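RabGAP/TBC protein (Chlamydomonas reinhardtii, PDB 4P17) probably acts as a flagellar GTPase-activating protein for Rab-family small GTPases, through an all-helical TBC domain, the domain found in most RabGAPs. Local coordinates at residues 51-56 with 78-83; 158-163 with 244-249; 229-234 with 288-293; 258-263 with 305-310. All blocks are in the same frame, centred on the assembly; numbering follows the deposited sequence. Where two conformers were deposited one is given.

Interaction 1 of 4, residues 51-56 with 78-83; sequences DKLPSN and METSGA
Leu53 reaches Glu79 and Thr80 with a single atom, CD1. That methyl lies 3.9 Å from Thr80 CG2 and 4.0 Å from Glu79 CG, so it sits where the two side chains of the opposing helical turn part. The approach differs for each: Leu53 crosses Thr80 at about a right angle but runs alongside Glu79 in the opposite direction. No hydrogen bond joins the segments, and the CA atoms of Leu53 and Glu79 stay 9.0 Å apart, which identifies a thin surface contact bridged by side chains.

The next shell fixes the orientation of the touching groups. With CG anti to the backbone N (chi1 180°), Glu79 presents that methylene to Leu53 CD1; the bend at chi2 then turns the carboxylate off, where OE1 bonds to Asn84 ND2. Thr80 turns CG2 to Leu53 because OG1 takes the position between backbone N and carbonyl carbon (chi1 61°); from there it bonds to Val76 O and Phe254 O. Just beyond, Ser81 OG accepts from Ala83 N at 3.0 Å, an ST turn, where Gly82 leaves the helix with positive phi. On the other side, a Schellman motif at Asp51 closes helix 27-50.

Leu53 also touches Trp44, Trp75 and Val76, while Pro54 packs on Leu60 and Met63. The loop between helices 27-50 and 57-65 is thereby laid against the C-terminal end of helix 73-80.

Interaction 2 of 4, residues 158-163 with 244-249; sequences VGLMLV and ETVMRT
Leu160 carries its helix's part in this contact, meeting Val246 and Met247 in the buried interior. Its CB points at helix 243-256, but the branch beyond does the touching. CG comes first, with Met247 CE 3.6 Å away. From CG the CD2 methyl continues to Val246, 3.7 Å from CG1 and 4.0 Å from CB, so the valine is met on its CG1 branch. The leucine chi1 is -121°, away from any staggered position, a nearly eclipsed setting that may carry some strain.

Met247 gets there by a bend at chi2 (-64°), after which the thioether straightens and sends CE across; the same methyl is 3.8 Å from Leu160 O. The nearest CA pair, Leu160 and Met247, is 8.5 Å apart, so the backbones stay apart and the side chains fill the space between them. One turn on, Thr249 OG1 donates to Val246 O at 2.6 Å, in the carbonyl plane and on a lone pair.

Phe18 also touches Leu160, and Met247 rests on Arg73 and Trp77 of helix 73-80. Such purely apolar helix-helix packing, close to the centre of the chain, is what forms the core of the all-helical TBC fold.

Interaction 3 of 4, residues 229-234 with 288-293; sequences ATDWYL and RMRNAA
Trp232 and Asp231 on helix 226-234 face Met289, Arg290 and Ala293 on helix 282-294, a helix pair of the all-helical TBC fold. The backbones are well separated, the closest CA atoms being those of Trp232 and Ala293 at 10.0 Å, and the gap is spanned by long side chains.

The apolar part is built round the indole. Trp232 does not aim its CB at the partner helix; it is the far end of the ring system that arrives there, and CH2 lies 4.3 Å from Met289 CE. The methyl stands at the ring edge, near the indole plane. It leads the contact, since Met289 SD is 6.0 Å from Trp232 CH2 and so set back from the ring. Phe237 meets the same tryptophan with planes at about 40°, Ala265 of helix 259-271 also packs on it, and Met289 rests on Tyr272 as well.

The electrostatic part lies toward solvent. Arg290 is extended from CG to NE (chi2 175°), and its NH2 ends 4.2 Å from Asp231 OD2. That exceeds a salt bridge, and although the carboxylate and guanidinium planes are only 17° apart, the oxygen lies well out of the guanidinium plane with no N-H aimed at it. The attraction is therefore one of charge alone, and probably modest.

Proximity without direct touching accounts for the remainder: the CB of Ala293 points toward helix 226-234 and stands 4.6 Å from both NE1 and CZ2 of Trp232.

Interaction 4 of 4, residues 258-263 with 305-310; sequences PKILFR and TAFDHI
The C-terminal end of helix 299-306 docks on helix 259-271, where a water bridges Arg263 and Ala306. This one water donates to both Arg263 O and Ala306 O, at 2.8 Å each, so two carbonyl oxygens that cannot bond to one another share a donor. The CA atoms of Arg263 and Ala306 are 5.1 Å apart, and the packing beside the water is reciprocal: Ala306 CB lies 3.6 Å from Arg263 O, while Arg263 CB lies 3.8 Å from Ala306 O. Beyond CB the arginine turns off, its extended chain carrying the guanidinium over Lys259 CB of its own helix.

An apolar contact flanks this bridge. Ile260 swings its CD1 across with both torsions near -60° (chi2 -63°), placing the methyl 3.7 Å from Phe307 CE1. Phe307 CZ is 3.9 Å from Ile260 CD1, and the isoleucine methyl stands at the ring edge, near its plane. Phe307 also makes a cation-pi contact with Arg65 and touches Ser252 of helix 243-256.

Past the helix end the chain turns sharply. Asp308 OD1 accepts from Ile310 N at 2.7 Å, met from above the carboxylate plane, and the His309 ring lies over Phe307 O. An Asx turn thus follows a helix terminus docked on another helix through an alanine, a close approach of the kind small residues permit in all-helical domains such as TBC.

How the interactions relate
From the N terminus, interaction 1 closes first, a short loop bringing the turn after helix 27-50 back to helix 73-80. It is complete before the others open, and its centre lies about 22 Å from that of interaction 4; interaction 3, about 30 Å away between centres, lies on the opposite side of the chain's centre. Interaction 2 then spans 158 to 249. Interaction 3 opens inside that span and closes beyond it, so the two cross; interaction 4 crosses interaction 3 likewise. Interactions 2 and 4, in series, meet at Thr249 O and Ile260 CG2 (3.6 Å). Tyr233 OH against Phe262 CB (3.4 Å) joins helix 226-234 to helix 259-271; the far halves of interactions 3 and 4 add helices 282-294 and 299-306.

Interaction 1 of 4, residues 51-56 with 78-83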
loop_
_atom_site.group_PDB
_atom_site.type_symbol
_atom_site.label_atom_id
_atom_site.label_comp_id
_atom_site.label_asym_id
_atom_site.label_seq_id
_atom_site.Cartn_x
_atom_site.Cartn_y
_atom_site.Cartn_z
ATOM N N ASP A 51 15.144 4.754 -20.624
ATOM C CA ASP A 51 14.798 5.710 -19.566
ATOM C C ASP A 51 13.511 6.465 -19.874
ATOM O O ASP A 51 13.417 7.680 -19.691
ATOM C CB ASP A 51 15.947 6.685 -19.316
ATOM C CG ASP A 51 16.067 7.083 -17.847
ATOM O OD1 ASP A 51 15.023 7.254 -17.172
ATOM O OD2 ASP A 51 17.207 7.225 -17.359
ATOM N N LYS A 52 12.512 5.716 -20.322
ATOM C CA LYS A 52 11.195 6.272 -20.568
ATOM C C LYS A 52 10.131 5.205 -20.420
ATOM O O LYS A 52 10.265 4.090 -20.948
ATOM C CB LYS A 52 11.127 6.893 -21.969
ATOM N N LEU A 53 9.071 5.535 -19.690
ATOM C CA LEU A 53 7.900 4.681 -19.641
ATOM C C LEU A 53 7.191 4.701 -20.991
ATOM O O LEU A 53 7.313 5.676 -21.729
ATOM C CB LEU A 53 6.944 5.142 -18.547
ATOM C CG LEU A 53 7.438 5.010 -17.111
ATOM C CD1 LEU A 53 6.484 5.712 -16.168
ATOM C CD2 LEU A 53 7.571 3.546 -16.728
ATOM N N PRO A 54 6.436 3.634 -21.300
ATOM C CA PRO A 54 5.658 3.528 -22.538
ATOM C C PRO A 54 4.772 4.740 -22.772
ATOM O O PRO A 54 4.135 5.254 -21.843
ATOM C CB PRO A 54 4.801 2.281 -22.322
ATOM C CG PRO A 54 5.457 1.517 -21.256
ATOM C CD PRO A 54 6.297 2.435 -20.455
ATOM N N SER A 55 4.739 5.181 -24.023
ATOM C CA SER A 55 3.912 6.297 -24.421
ATOM C C SER A 55 2.447 5.881 -24.394
ATOM O O SER A 55 1.576 6.651 -23.988
ATOM C CB SER A 55 4.326 6.776 -25.815
ATOM N N ASN A 56 2.188 4.647 -24.815
ATOM C CA ASN A 56 0.839 4.098 -24.854
ATOM C C ASN A 56 0.292 3.908 -23.451
ATOM O O ASN A 56 0.769 3.061 -22.699
ATOM C CB ASN A 56 0.840 2.770 -25.600
ATOM C CG ASN A 56 -0.542 2.202 -25.786
ATOM O OD1 ASN A 56 -1.540 2.845 -25.449
ATOM N ND2 ASN A 56 -0.615 0.980 -26.331
ATOM N N MET A 78 7.885 6.900 -8.532
ATOM C CA MET A 78 8.212 8.312 -8.344
ATOM C C MET A 78 7.729 9.135 -9.537
ATOM O O MET A 78 7.323 10.282 -9.383
ATOM C CB MET A 78 9.694 8.508 -8.129
ATOM C CG MET A 78 10.240 7.944 -6.805
ATOM S SD MET A 78 9.558 8.650 -5.291
ATOM C CE MET A 78 10.225 10.316 -5.353
ATOM N N GLU A 79 7.731 8.531 -10.717
ATOM C CA GLU A 79 7.197 9.208 -11.906
ATOM C C GLU A 79 5.658 9.152 -12.006
ATOM O O GLU A 79 4.990 10.187 -12.093
ATOM C CB GLU A 79 7.814 8.594 -13.170
ATOM C CG GLU A 79 7.325 9.217 -14.483
ATOM C CD GLU A 79 7.722 10.668 -14.627
ATOM O OE1 GLU A 79 8.593 11.133 -13.857
ATOM O OE2 GLU A 79 7.154 11.350 -15.504
ATOM N N THR A 80 5.065 7.959 -11.981
ATOM C CA THR A 80 3.610 7.897 -12.126
ATOM C C THR A 80 2.848 8.594 -10.979
ATOM O O THR A 80 1.756 9.092 -11.196
ATOM C CB THR A 80 3.102 6.432 -12.220
ATOM O OG1 THR A 80 3.444 5.717 -11.032
ATOM C CG2 THR A 80 3.715 5.718 -13.378
ATOM N N SER A 81 3.404 8.642 -9.770
ATOM C CA SER A 81 2.669 9.245 -8.641
ATOM C C SER A 81 2.658 10.755 -8.764
ATOM O O SER A 81 1.920 11.431 -8.089
ATOM C CB SER A 81 3.297 8.921 -7.304
ATOM O OG SER A 81 4.620 9.469 -7.265
ATOM N N GLY A 82 3.553 11.274 -9.579
ATOM C CA GLY A 82 3.776 12.693 -9.639
ATOM C C GLY A 82 4.766 13.225 -8.622
ATOM O O GLY A 82 4.984 14.434 -8.552
ATOM N N ALA A 83 5.378 12.350 -7.830
ATOM C CA ALA A 83 6.346 12.801 -6.823
ATOM C C ALA A 83 7.579 13.474 -7.439
ATOM O O ALA A 83 8.158 14.381 -6.808
ATOM C CB ALA A 83 6.783 11.647 -5.945
#

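Interaction 2 of 4, residues 158-163 with 244-249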
loop_
_atom_site.group_PDB
_atom_site.type_symbol
_atom_site.label_atom_id
_atom_site.label_comp_id
_atom_site.label_asym_id
_atom_site.label_seq_id
_atom_site.Cartn_x
_atom_site.Cartn_y
_atom_site.Cartn_z
ATOM N N VAL A 158 5.058 4.678 5.467
ATOM C CA VAL A 158 6.369 5.186 5.157
ATOM C C VAL A 158 7.423 4.112 5.378
ATOM O O VAL A 158 8.444 4.082 4.677
ATOM C CB VAL A 158 6.686 6.442 5.986
ATOM C CG1 VAL A 158 8.194 6.769 5.910
ATOM C CG2 VAL A 158 5.856 7.562 5.502
ATOM N N GLY A 159 7.162 3.210 6.325
ATOM C CA GLY A 159 8.051 2.100 6.578
ATOM C C GLY A 159 8.157 1.230 5.342
ATOM O O GLY A 159 9.241 0.857 4.919
ATOM N N LEU A 160 7.025 0.911 4.724
ATOM C CA LEU A 160 7.087 0.091 3.530
ATOM C C LEU A 160 7.611 0.888 2.368
ATOM O O LEU A 160 8.283 0.340 1.518
ATOM C CB LEU A 160 5.717 -0.529 3.204
ATOM C CG LEU A 160 5.652 -2.054 3.150
ATOM C CD1 LEU A 160 6.170 -2.698 4.403
ATOM C CD2 LEU A 160 4.182 -2.457 2.937
ATOM N N MET A 161 7.330 2.192 2.322
ATOM C CA MET A 161 7.910 3.011 1.278
ATOM C C MET A 161 9.438 2.993 1.375
ATOM O O MET A 161 10.123 2.801 0.366
ATOM C CB MET A 161 7.402 4.442 1.361
ATOM C CG MET A 161 5.996 4.641 0.879
ATOM S SD MET A 161 5.705 6.423 0.981
ATOM C CE MET A 161 4.002 6.511 0.387
ATOM N N LEU A 162 9.961 3.165 2.587
ATOM C CA LEU A 162 11.417 3.124 2.775
ATOM C C LEU A 162 12.024 1.812 2.252
ATOM O O LEU A 162 13.006 1.817 1.527
ATOM C CB LEU A 162 11.776 3.347 4.243
ATOM C CG LEU A 162 11.652 4.787 4.761
ATOM C CD1 LEU A 162 11.827 4.804 6.275
ATOM C CD2 LEU A 162 12.640 5.741 4.083
ATOM N N VAL A 163 11.403 0.691 2.586
ATOM C CA VAL A 163 11.956 -0.587 2.179
ATOM C C VAL A 163 11.849 -0.783 0.659
ATOM O O VAL A 163 12.783 -1.285 0.033
ATOM C CB VAL A 163 11.270 -1.749 2.929
ATOM C CG1 VAL A 163 11.739 -3.052 2.408
ATOM C CG2 VAL A 163 11.570 -1.678 4.435
ATOM N N GLU A 244 4.976 -8.067 -0.385
ATOM C CA GLU A 244 5.089 -8.075 -1.844
ATOM C C GLU A 244 3.691 -7.964 -2.460
ATOM O O GLU A 244 3.523 -7.441 -3.570
ATOM C CB GLU A 244 5.806 -9.326 -2.337
ATOM C CG GLU A 244 7.195 -9.428 -1.825
ATOM C CD GLU A 244 7.921 -10.612 -2.345
ATOM O OE1 GLU A 244 8.042 -10.733 -3.580
ATOM O OE2 GLU A 244 8.348 -11.442 -1.508
ATOM N N THR A 245 2.683 -8.410 -1.713
ATOM C CA THR A 245 1.309 -8.304 -2.201
ATOM C C THR A 245 0.883 -6.841 -2.092
ATOM O O THR A 245 0.257 -6.291 -3.011
ATOM C CB THR A 245 0.404 -9.211 -1.418
ATOM O OG1 THR A 245 0.892 -10.541 -1.587
ATOM C CG2 THR A 245 -0.991 -9.146 -1.896
ATOM N N VAL A 246 1.235 -6.216 -0.969
ATOM C CA VAL A 246 0.943 -4.797 -0.773
ATOM C C VAL A 246 1.504 -3.977 -1.939
ATOM O O VAL A 246 0.801 -3.116 -2.489
ATOM C CB VAL A 246 1.537 -4.245 0.543
ATOM C CG1 VAL A 246 1.281 -2.739 0.669
ATOM C CG2 VAL A 246 0.979 -4.944 1.762
ATOM N N MET A 247 2.750 -4.240 -2.326
ATOM C CA MET A 247 3.407 -3.393 -3.333
ATOM C C MET A 247 2.716 -3.494 -4.679
ATOM O O MET A 247 2.725 -2.543 -5.459
ATOM C CB MET A 247 4.885 -3.757 -3.516
ATOM C CG MET A 247 5.664 -3.861 -2.266
ATOM S SD MET A 247 5.762 -2.310 -1.418
ATOM C CE MET A 247 6.891 -2.839 -0.105
ATOM N N ARG A 248 2.087 -4.631 -4.967
ATOM C CA ARG A 248 1.332 -4.716 -6.206
ATOM C C ARG A 248 0.093 -3.836 -6.171
ATOM O O ARG A 248 -0.289 -3.214 -7.188
ATOM C CB ARG A 248 0.928 -6.155 -6.487
ATOM C CG ARG A 248 2.062 -7.011 -6.987
ATOM C CD ARG A 248 2.383 -6.732 -8.451
ATOM N NE ARG A 248 1.225 -6.928 -9.321
ATOM C CZ ARG A 248 0.822 -8.122 -9.760
ATOM N NH1 ARG A 248 1.505 -9.224 -9.439
ATOM N NH2 ARG A 248 -0.242 -8.211 -10.540
ATOM N N THR A 249 -0.545 -3.746 -5.017
ATOM C CA THR A 249 -1.653 -2.792 -4.879
ATOM C C THR A 249 -1.129 -1.357 -5.082
ATOM O O THR A 249 -1.771 -0.504 -5.725
ATOM C CB THR A 249 -2.400 -2.891 -3.520
ATOM O OG1 THR A 249 -1.654 -2.280 -2.467
ATOM C CG2 THR A 249 -2.731 -4.334 -3.144
#

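Interaction 3 of 4, residues 229-234 with 288-293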
loop_
_atom_site.group_PDB
_atom_site.type_symbol
_atom_site.label_atom_id
_atom_site.label_comp_id
_atom_site.label_asym_id
_atom_site.label_seq_id
_atom_site.Cartn_x
_atom_site.Cartn_y
_atom_site.Cartn_z
ATOM N N ALA A 229 -11.941 -3.145 6.865
ATOM C CA ALA A 229 -11.408 -2.418 5.714
ATOM C C ALA A 229 -10.912 -1.021 6.067
ATOM O O ALA A 229 -10.266 -0.357 5.246
ATOM C CB ALA A 229 -12.476 -2.335 4.610
ATOM N N THR A 230 -11.247 -0.548 7.266
ATOM C CA THR A 230 -10.756 0.756 7.716
ATOM C C THR A 230 -9.255 0.723 7.708
ATOM O O THR A 230 -8.634 1.566 7.069
ATOM C CB THR A 230 -11.245 1.136 9.122
ATOM O OG1 THR A 230 -12.637 1.465 9.068
ATOM C CG2 THR A 230 -10.461 2.341 9.664
ATOM N N ASP A 231 -8.651 -0.259 8.376
ATOM C CA ASP A 231 -7.196 -0.342 8.340
ATOM C C ASP A 231 -6.725 -0.630 6.920
ATOM O O ASP A 231 -5.634 -0.230 6.536
ATOM C CB ASP A 231 -6.661 -1.410 9.292
ATOM C CG ASP A 231 -6.841 -1.038 10.761
ATOM O OD1 ASP A 231 -6.895 0.174 11.097
ATOM O OD2 ASP A 231 -6.929 -1.968 11.588
ATOM N N TRP A 232 -7.523 -1.331 6.122
ATOM C CA TRP A 232 -7.063 -1.641 4.785
ATOM C C TRP A 232 -6.835 -0.335 4.061
ATOM O O TRP A 232 -5.826 -0.135 3.371
ATOM C CB TRP A 232 -8.059 -2.478 4.005
ATOM C CG TRP A 232 -8.116 -3.903 4.407
ATOM C CD1 TRP A 232 -7.294 -4.566 5.287
ATOM C CD2 TRP A 232 -9.050 -4.868 3.930
ATOM N NE1 TRP A 232 -7.658 -5.883 5.371
ATOM C CE2 TRP A 232 -8.732 -6.096 4.546
ATOM C CE3 TRP A 232 -10.122 -4.815 3.031
ATOM C CZ2 TRP A 232 -9.462 -7.257 4.313
ATOM C CZ3 TRP A 232 -10.848 -5.979 2.800
ATOM C CH2 TRP A 232 -10.514 -7.177 3.450
ATOM N N TYR A 233 -7.804 0.548 4.209
ATOM C CA TYR A 233 -7.816 1.771 3.466
ATOM C C TYR A 233 -6.820 2.780 4.013
ATOM O O TYR A 233 -5.983 3.328 3.267
ATOM C CB TYR A 233 -9.189 2.351 3.523
ATOM C CG TYR A 233 -10.216 1.678 2.665
ATOM C CD1 TYR A 233 -9.880 0.768 1.686
ATOM C CD2 TYR A 233 -11.549 2.011 2.828
ATOM C CE1 TYR A 233 -10.866 0.223 0.871
ATOM C CE2 TYR A 233 -12.511 1.478 2.049
ATOM C CZ TYR A 233 -12.191 0.589 1.081
ATOM O OH TYR A 233 -13.233 0.111 0.297
ATOM N N LEU A 234 -6.901 3.035 5.310
ATOM C CA LEU A 234 -6.036 4.070 5.896
ATOM C C LEU A 234 -4.552 3.706 5.765
ATOM O O LEU A 234 -3.701 4.569 5.548
ATOM C CB LEU A 234 -6.365 4.306 7.372
ATOM C CG LEU A 234 -7.719 4.918 7.717
ATOM C CD1 LEU A 234 -7.898 4.965 9.226
ATOM C CD2 LEU A 234 -7.850 6.309 7.092
ATOM N N ARG A 288 -10.580 -14.192 11.708
ATOM C CA ARG A 288 -10.284 -15.145 10.648
ATOM C C ARG A 288 -9.895 -14.468 9.324
ATOM O O ARG A 288 -8.979 -14.893 8.655
ATOM C CB ARG A 288 -11.487 -16.058 10.420
ATOM C CG ARG A 288 -11.618 -17.144 11.463
ATOM N N MET A 289 -10.596 -13.409 8.951
ATOM C CA MET A 289 -10.226 -12.669 7.749
ATOM C C MET A 289 -8.885 -11.919 7.889
ATOM O O MET A 289 -8.137 -11.762 6.920
ATOM C CB MET A 289 -11.341 -11.698 7.390
ATOM C CG MET A 289 -12.417 -12.319 6.516
ATOM S SD MET A 289 -11.770 -12.852 4.911
ATOM C CE MET A 289 -11.289 -11.341 4.149
ATOM N N ARG A 290 -8.568 -11.451 9.086
ATOM C CA ARG A 290 -7.283 -10.768 9.270
ATOM C C ARG A 290 -6.163 -11.814 9.111
ATOM O O ARG A 290 -5.119 -11.574 8.518
ATOM C CB ARG A 290 -7.247 -10.064 10.625
ATOM C CG ARG A 290 -8.083 -8.803 10.683
ATOM C CD ARG A 290 -8.084 -8.244 12.081
ATOM N NE ARG A 290 -8.544 -6.867 12.146
ATOM C CZ ARG A 290 -8.879 -6.255 13.274
ATOM N NH1 ARG A 290 -8.834 -6.922 14.414
ATOM N NH2 ARG A 290 -9.298 -4.996 13.257
ATOM N N ASN A 291 -6.418 -13.024 9.580
ATOM C CA ASN A 291 -5.452 -14.094 9.417
ATOM C C ASN A 291 -5.310 -14.482 7.967
ATOM O O ASN A 291 -4.208 -14.726 7.487
ATOM C CB ASN A 291 -5.870 -15.302 10.247
ATOM C CG ASN A 291 -6.016 -14.972 11.719
ATOM O OD1 ASN A 291 -5.520 -13.946 12.198
ATOM N ND2 ASN A 291 -6.697 -15.848 12.451
ATOM N N ALA A 292 -6.434 -14.494 7.265
ATOM C CA ALA A 292 -6.450 -14.831 5.855
ATOM C C ALA A 292 -5.701 -13.778 5.080
ATOM O O ALA A 292 -4.898 -14.070 4.210
ATOM C CB ALA A 292 -7.865 -14.923 5.344
ATOM N N ALA A 293 -5.967 -12.529 5.412
ATOM C CA ALA A 293 -5.366 -11.457 4.657
ATOM C C ALA A 293 -3.865 -11.470 4.869
ATOM O O ALA A 293 -3.109 -11.214 3.940
ATOM C CB ALA A 293 -5.959 -10.133 5.049
#

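Interaction 4 of 4, residues 258-263 with 305-310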
loop_
_atom_site.group_PDB
_atom_site.type_symbol
_atom_site.label_atom_id
_atom_site.label_comp_id
_atom_site.label_asym_id
_atom_site.label_seq_id
_atom_site.Cartn_x
_atom_site.Cartn_y
_atom_site.Cartn_z
ATOM N N PRO A 258 -7.133 6.199 -6.303
ATOM C CA PRO A 258 -7.652 5.529 -5.102
ATOM C C PRO A 258 -8.798 4.539 -5.327
ATOM O O PRO A 258 -9.145 3.849 -4.373
ATOM C CB PRO A 258 -8.132 6.687 -4.225
ATOM C CG PRO A 258 -8.366 7.830 -5.167
ATOM C CD PRO A 258 -7.492 7.632 -6.361
ATOM N N LYS A 259 -9.393 4.465 -6.516
ATOM C CA LYS A 259 -10.367 3.403 -6.711
ATOM C C LYS A 259 -9.742 2.019 -6.515
ATOM O O LYS A 259 -10.436 1.062 -6.178
ATOM C CB LYS A 259 -11.010 3.495 -8.084
ATOM C CG LYS A 259 -11.907 4.690 -8.226
ATOM C CD LYS A 259 -12.628 4.628 -9.526
ATOM C CE LYS A 259 -13.460 5.829 -9.797
ATOM N NZ LYS A 259 -14.160 5.596 -11.103
ATOM N N ILE A 260 -8.442 1.910 -6.721
ATOM C CA ILE A 260 -7.719 0.669 -6.427
ATOM C C ILE A 260 -8.024 0.156 -5.007
ATOM O O ILE A 260 -8.048 -1.055 -4.740
ATOM C CB ILE A 260 -6.175 0.903 -6.604
ATOM C CG1 ILE A 260 -5.851 1.243 -8.061
ATOM C CG2 ILE A 260 -5.337 -0.305 -6.142
ATOM C CD1 ILE A 260 -6.174 0.103 -9.052
ATOM N N LEU A 261 -8.245 1.067 -4.062
ATOM C CA LEU A 261 -8.437 0.602 -2.694
ATOM C C LEU A 261 -9.700 -0.251 -2.605
ATOM O O LEU A 261 -9.639 -1.369 -2.100
ATOM C CB LEU A 261 -8.490 1.775 -1.745
ATOM C CG LEU A 261 -7.173 2.566 -1.694
ATOM C CD1 LEU A 261 -7.352 3.709 -0.721
ATOM C CD2 LEU A 261 -5.954 1.668 -1.327
ATOM N N PHE A 262 -10.824 0.216 -3.147
ATOM C CA PHE A 262 -12.025 -0.588 -2.974
ATOM C C PHE A 262 -12.002 -1.758 -3.967
ATOM O O PHE A 262 -12.591 -2.795 -3.685
ATOM C CB PHE A 262 -13.325 0.245 -3.076
ATOM C CG PHE A 262 -13.591 0.908 -4.424
ATOM C CD1 PHE A 262 -13.976 0.158 -5.527
ATOM C CD2 PHE A 262 -13.537 2.300 -4.554
ATOM C CE1 PHE A 262 -14.264 0.771 -6.738
ATOM C CE2 PHE A 262 -13.825 2.916 -5.760
ATOM C CZ PHE A 262 -14.204 2.169 -6.846
ATOM N N ARG A 263 -11.293 -1.641 -5.088
ATOM C CA ARG A 263 -11.280 -2.771 -6.025
ATOM C C ARG A 263 -10.510 -3.927 -5.423
ATOM O O ARG A 263 -10.890 -5.100 -5.579
ATOM C CB ARG A 263 -10.714 -2.364 -7.379
ATOM C CG ARG A 263 -11.725 -1.513 -8.106
ATOM C CD ARG A 263 -11.275 -0.781 -9.357
ATOM N NE ARG A 263 -12.452 -0.122 -9.940
ATOM C CZ ARG A 263 -12.438 0.828 -10.874
ATOM N NH1 ARG A 263 -11.308 1.293 -11.372
ATOM N NH2 ARG A 263 -13.577 1.328 -11.304
ATOM N N THR A 305 -7.972 -10.546 -9.853
ATOM C CA THR A 305 -9.348 -10.597 -9.364
ATOM C C THR A 305 -9.882 -9.167 -9.202
ATOM O O THR A 305 -11.012 -8.886 -9.583
ATOM C CB THR A 305 -9.474 -11.391 -8.050
ATOM O OG1 THR A 305 -9.007 -12.732 -8.270
ATOM C CG2 THR A 305 -10.920 -11.437 -7.577
ATOM N N ALA A 306 -9.060 -8.254 -8.691
ATOM C CA ALA A 306 -9.485 -6.862 -8.531
ATOM C C ALA A 306 -9.947 -6.220 -9.826
ATOM O O ALA A 306 -10.834 -5.341 -9.817
ATOM C CB ALA A 306 -8.343 -6.032 -7.929
ATOM N N PHE A 307 -9.375 -6.651 -10.947
ATOM C CA PHE A 307 -9.706 -6.022 -12.229
ATOM C C PHE A 307 -10.604 -6.862 -13.120
ATOM O O PHE A 307 -10.799 -6.482 -14.290
ATOM C CB PHE A 307 -8.443 -5.692 -13.037
ATOM C CG PHE A 307 -7.446 -4.844 -12.292
ATOM C CD1 PHE A 307 -7.752 -3.522 -11.963
ATOM C CD2 PHE A 307 -6.203 -5.354 -11.957
ATOM C CE1 PHE A 307 -6.852 -2.740 -11.280
ATOM C CE2 PHE A 307 -5.282 -4.581 -11.283
ATOM C CZ PHE A 307 -5.616 -3.264 -10.926
ATOM N N ASP A 308 -11.185 -7.961 -12.605
ATOM C CA ASP A 308 -11.833 -8.937 -13.492
ATOM C C ASP A 308 -13.155 -8.511 -14.115
ATOM O O ASP A 308 -13.604 -9.145 -15.067
ATOM C CB ASP A 308 -12.042 -10.303 -12.783
ATOM C CG ASP A 308 -13.130 -10.312 -11.686
ATOM O OD1 ASP A 308 -14.070 -9.488 -11.651
ATOM O OD2 ASP A 308 -13.039 -11.233 -10.831
ATOM N N HIS A 309 -13.792 -7.465 -13.616
ATOM C CA HIS A 309 -15.048 -7.024 -14.264
ATOM C C HIS A 309 -16.158 -8.095 -14.269
ATOM O O HIS A 309 -17.115 -8.007 -15.052
ATOM C CB HIS A 309 -14.819 -6.615 -15.734
ATOM C CG HIS A 309 -13.812 -5.527 -15.935
ATOM N ND1 HIS A 309 -13.020 -5.454 -17.061
ATOM C CD2 HIS A 309 -13.489 -4.454 -15.175
ATOM C CE1 HIS A 309 -12.243 -4.389 -16.979
ATOM N NE2 HIS A 309 -12.510 -3.763 -15.848
ATOM N N ILE A 310 -16.023 -9.129 -13.449
ATOM C CA ILE A 310 -17.113 -10.081 -13.297
ATOM C C ILE A 310 -18.193 -9.342 -12.533
ATOM O O ILE A 310 -17.892 -8.720 -11.520
ATOM C CB ILE A 310 -16.673 -11.359 -12.563
ATOM C CG1 ILE A 310 -15.866 -12.233 -13.528
ATOM C CG2 ILE A 310 -17.890 -12.143 -12.046
ATOM C CD1 ILE A 310 -15.288 -13.493 -12.924
HETATM O O HOH W 1 -12.662 -5.583 -7.667
#